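Local coordinates for OTU domain-containing protein wMelOTU (PDB 6W9O) that probably cleaves ubiquitin from modified proteins as a bacterial deubiquitinase of the OTU cysteine protease family, at residues 72-84 and 110-122. Sequence-based numbering, arbitrary orientation. Where two conformers were deposited one is given.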
# COMPACT_ATOMS: atom_id res chain seq x y z
N ALA A 72 4.58 -9.72 4.10
CA ALA A 72 4.95 -8.35 4.39
C ALA A 72 6.46 -8.16 4.32
O ALA A 72 6.95 -7.10 3.87
CB ALA A 72 4.39 -7.96 5.77
N GLU A 73 7.21 -9.17 4.76
CA GLU A 73 8.68 -9.10 4.66
C GLU A 73 9.12 -9.04 3.21
O GLU A 73 10.07 -8.31 2.87
CB GLU A 73 9.34 -10.28 5.39
CG GLU A 73 10.84 -10.26 5.26
CD GLU A 73 11.49 -11.44 5.96
OE1 GLU A 73 12.70 -11.34 6.26
OE2 GLU A 73 10.81 -12.47 6.19
N LYS A 74 8.49 -9.83 2.33
CA LYS A 74 8.87 -9.79 0.93
C LYS A 74 8.58 -8.42 0.33
O LYS A 74 9.37 -7.93 -0.48
CB LYS A 74 8.11 -10.89 0.17
CG LYS A 74 8.31 -10.89 -1.37
CD LYS A 74 9.72 -11.08 -1.81
CE LYS A 74 9.76 -11.45 -3.32
NZ LYS A 74 11.18 -11.62 -3.75
N LEU A 75 7.47 -7.78 0.73
CA LEU A 75 7.16 -6.44 0.22
C LEU A 75 8.23 -5.43 0.66
O LEU A 75 8.66 -4.59 -0.15
CB LEU A 75 5.77 -5.97 0.65
CG LEU A 75 4.68 -6.86 0.06
CD1 LEU A 75 3.38 -6.44 0.72
CD2 LEU A 75 4.56 -6.66 -1.47
N ARG A 76 8.72 -5.53 1.91
CA ARG A 76 9.84 -4.67 2.32
C ARG A 76 11.07 -4.98 1.48
O ARG A 76 11.78 -4.08 1.04
CB ARG A 76 10.16 -4.86 3.81
CG ARG A 76 9.10 -4.28 4.75
CD ARG A 76 9.52 -4.55 6.19
NE ARG A 76 8.59 -3.92 7.16
CZ ARG A 76 8.63 -2.63 7.52
NH1 ARG A 76 9.54 -1.78 6.99
NH2 ARG A 76 7.75 -2.19 8.41
N ASN A 77 11.33 -6.28 1.21
CA ASN A 77 12.50 -6.62 0.39
C ASN A 77 12.38 -6.08 -1.04
O ASN A 77 13.40 -5.71 -1.64
CB ASN A 77 12.66 -8.13 0.35
CG ASN A 77 14.00 -8.51 -0.17
OD1 ASN A 77 15.03 -8.26 0.50
ND2 ASN A 77 14.04 -9.11 -1.38
N ASP A 78 11.16 -6.02 -1.58
CA ASP A 78 10.95 -5.43 -2.91
C ASP A 78 11.35 -3.95 -2.90
O ASP A 78 11.90 -3.43 -3.88
CB ASP A 78 9.46 -5.48 -3.29
CG ASP A 78 8.92 -6.93 -3.55
OD1 ASP A 78 9.71 -7.84 -3.91
OD2 ASP A 78 7.68 -7.06 -3.37
N CYS A 79 11.15 -3.29 -1.76
CA CYS A 79 11.51 -1.88 -1.68
C CYS A 79 13.01 -1.73 -1.52
O CYS A 79 13.63 -0.86 -2.14
CB CYS A 79 10.76 -1.23 -0.51
SG CYS A 79 8.94 -1.17 -0.83
N ARG A 80 13.63 -2.62 -0.73
CA ARG A 80 15.09 -2.64 -0.66
C ARG A 80 15.69 -2.84 -2.04
O ARG A 80 16.66 -2.18 -2.41
CB ARG A 80 15.54 -3.79 0.26
CG ARG A 80 17.02 -3.99 0.29
CD ARG A 80 17.35 -5.14 1.22
NE ARG A 80 18.74 -5.55 1.08
CZ ARG A 80 19.69 -5.21 1.95
NH1 ARG A 80 19.39 -4.46 3.02
NH2 ARG A 80 20.95 -5.62 1.76
N GLU A 81 15.16 -3.82 -2.78
CA GLU A 81 15.73 -4.10 -4.10
C GLU A 81 15.54 -2.91 -5.03
O GLU A 81 16.45 -2.57 -5.79
CB GLU A 81 15.02 -5.34 -4.67
CG GLU A 81 15.45 -6.60 -3.93
CD GLU A 81 14.92 -7.88 -4.57
OE1 GLU A 81 13.94 -7.82 -5.35
OE2 GLU A 81 15.49 -8.94 -4.24
N PHE A 82 14.37 -2.28 -5.00
CA PHE A 82 14.17 -1.08 -5.80
C PHE A 82 15.26 -0.05 -5.53
O PHE A 82 15.84 0.54 -6.46
CB PHE A 82 12.77 -0.53 -5.52
CG PHE A 82 12.43 0.69 -6.32
CD1 PHE A 82 11.67 0.59 -7.47
CD2 PHE A 82 12.86 1.96 -5.88
CE1 PHE A 82 11.33 1.73 -8.23
CE2 PHE A 82 12.50 3.10 -6.59
CZ PHE A 82 11.75 3.00 -7.78
N ALA A 83 15.57 0.18 -4.25
CA ALA A 83 16.58 1.18 -3.89
C ALA A 83 17.99 0.76 -4.29
O ALA A 83 18.82 1.63 -4.58
CB ALA A 83 16.55 1.43 -2.38
N GLN A 84 18.27 -0.54 -4.37
CA GLN A 84 19.60 -1.00 -4.79
C GLN A 84 19.79 -1.01 -6.31
O GLN A 84 20.94 -1.09 -6.76
CB GLN A 84 19.81 -2.43 -4.32
CG GLN A 84 19.94 -2.51 -2.82
CD GLN A 84 19.95 -3.93 -2.32
OE1 GLN A 84 19.24 -4.79 -2.86
NE2 GLN A 84 20.73 -4.19 -1.29
N VAL A 110 20.57 6.50 0.25
CA VAL A 110 20.02 5.28 -0.33
C VAL A 110 20.52 4.06 0.42
O VAL A 110 19.78 3.09 0.65
CB VAL A 110 20.36 5.23 -1.82
CG1 VAL A 110 20.06 3.85 -2.39
CG2 VAL A 110 19.57 6.31 -2.57
N ASP A 111 21.79 4.04 0.77
CA ASP A 111 22.29 2.89 1.52
C ASP A 111 21.63 2.77 2.89
O ASP A 111 21.28 1.67 3.31
CB ASP A 111 23.81 2.93 1.62
CG ASP A 111 24.46 2.71 0.29
OD1 ASP A 111 25.48 3.37 0.03
OD2 ASP A 111 23.92 1.90 -0.52
N ASN A 112 21.43 3.89 3.59
CA ASN A 112 20.70 3.84 4.85
C ASN A 112 19.30 3.27 4.66
O ASN A 112 18.84 2.44 5.46
CB ASN A 112 20.60 5.22 5.48
CG ASN A 112 21.92 5.73 5.93
OD1 ASN A 112 22.06 6.92 6.22
ND2 ASN A 112 22.91 4.85 6.01
N TYR A 113 18.62 3.69 3.58
CA TYR A 113 17.28 3.17 3.28
C TYR A 113 17.30 1.66 3.11
O TYR A 113 16.40 0.97 3.61
CB TYR A 113 16.75 3.81 1.98
CG TYR A 113 15.36 3.34 1.57
CD1 TYR A 113 15.17 2.17 0.82
CD2 TYR A 113 14.23 4.06 1.95
CE1 TYR A 113 13.89 1.75 0.47
CE2 TYR A 113 12.95 3.64 1.59
CZ TYR A 113 12.79 2.48 0.83
OH TYR A 113 11.51 2.05 0.46
N THR A 114 18.30 1.12 2.38
CA THR A 114 18.28 -0.32 2.12
C THR A 114 18.37 -1.12 3.42
O THR A 114 17.84 -2.23 3.51
CB THR A 114 19.39 -0.73 1.13
OG1 THR A 114 20.66 -0.51 1.74
CG2 THR A 114 19.34 0.12 -0.12
N ALA A 115 19.02 -0.56 4.44
CA ALA A 115 19.01 -1.22 5.75
C ALA A 115 17.71 -0.94 6.51
O ALA A 115 17.09 -1.86 7.05
CB ALA A 115 20.21 -0.76 6.58
N ASP A 116 17.30 0.33 6.55
CA ASP A 116 16.18 0.71 7.40
C ASP A 116 14.87 0.10 6.94
O ASP A 116 14.00 -0.22 7.78
CB ASP A 116 16.03 2.23 7.42
CG ASP A 116 15.20 2.73 8.64
OD1 ASP A 116 15.41 2.21 9.78
OD2 ASP A 116 14.36 3.63 8.46
N ILE A 117 14.66 -0.07 5.61
CA ILE A 117 13.39 -0.53 5.11
C ILE A 117 13.09 -1.97 5.52
O ILE A 117 11.93 -2.37 5.51
CB ILE A 117 13.31 -0.31 3.58
CG1 ILE A 117 11.85 -0.42 3.06
CG2 ILE A 117 14.18 -1.36 2.83
CD1 ILE A 117 10.91 0.61 3.66
N MET A 118 14.10 -2.73 5.92
CA MET A 118 13.87 -4.09 6.36
C MET A 118 13.51 -4.17 7.83
O MET A 118 13.20 -5.27 8.31
CB MET A 118 15.10 -4.96 6.10
CG MET A 118 15.42 -5.07 4.58
SD MET A 118 14.04 -5.57 3.55
CE MET A 118 13.58 -7.18 4.25
N ARG A 119 13.52 -3.05 8.56
CA ARG A 119 13.21 -3.06 9.99
C ARG A 119 11.72 -2.82 10.19
O ARG A 119 11.16 -1.91 9.57
CB ARG A 119 13.98 -1.93 10.69
CG ARG A 119 15.49 -2.07 10.57
CD ARG A 119 16.20 -0.91 11.28
NE ARG A 119 17.65 -1.04 11.20
CZ ARG A 119 18.46 -0.15 10.63
NH1 ARG A 119 17.98 0.98 10.11
NH2 ARG A 119 19.76 -0.40 10.60
N ASN A 120 11.07 -3.63 11.04
CA ASN A 120 9.65 -3.40 11.28
C ASN A 120 9.41 -2.01 11.88
O ASN A 120 8.30 -1.48 11.72
CB ASN A 120 9.10 -4.45 12.23
CG ASN A 120 8.89 -5.80 11.54
OD1 ASN A 120 8.63 -5.86 10.34
ND2 ASN A 120 9.00 -6.87 12.29
N SER A 121 10.43 -1.43 12.50
CA SER A 121 10.33 -0.09 13.07
C SER A 121 10.10 0.99 12.02
O SER A 121 9.58 2.06 12.37
CB SER A 121 11.56 0.27 13.90
OG SER A 121 12.77 0.11 13.15
N ARG A 122 10.45 0.76 10.75
CA ARG A 122 10.30 1.77 9.71
C ARG A 122 8.91 1.57 9.11
O ARG A 122 8.68 0.60 8.38
CB ARG A 122 11.38 1.58 8.65
CG ARG A 122 11.12 2.36 7.38
CD ARG A 122 11.07 3.86 7.61
NE ARG A 122 11.21 4.57 6.33
CZ ARG A 122 12.37 4.95 5.80
NH1 ARG A 122 13.52 4.74 6.45
NH2 ARG A 122 12.39 5.57 4.61
O HOH W 1 22.70 -1.93 -0.59
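Arg76 sets CG beside its own backbone N (chi1 -71°) and then runs extended to NE, which carries its guanidinium across to the turns of residues 116-122. There NH1 and NH2 both grip Arg122 O end-on, each at 2.9 Å and in the guanidinium plane, and NH1 also donates to Ile117 O (2.9 Å). Arg119 O and Asn120 CA lie over one guanidinium face. Arginine suits this place because its flat group, with several N-H bonds, can serve two backbone carbonyls where the chain makes two successive type I turns; Ser52 OG accepts a further hydrogen bond from NH2. In the helical part of the OTU fold, residues 110-116 run nearly antiparallel to 72-84, the segment axes approaching to 8.8 Å. Ala83, merely a methyl, fits against Thr114 CG2 and Tyr113, its CB 3.6 Å from Tyr113 CD1, while Cys79 CB touches Ile117 CG1. Tyr113 adds a hydroxyl hydrogen-bonded to Glu129 OE2. Met118, bent at chi2 and chi3 (-52° and -58°), folds its flexible thioether back over helix 72-84, with SD 3.7 Å from Asn77 N. Arg80's long chain crosses Thr114 and Met118 at about right angles, reaching a weak hydrogen bond from NH1 to Thr114 O (2.8 Å); Thr114 OG1 bonds Asp111 O.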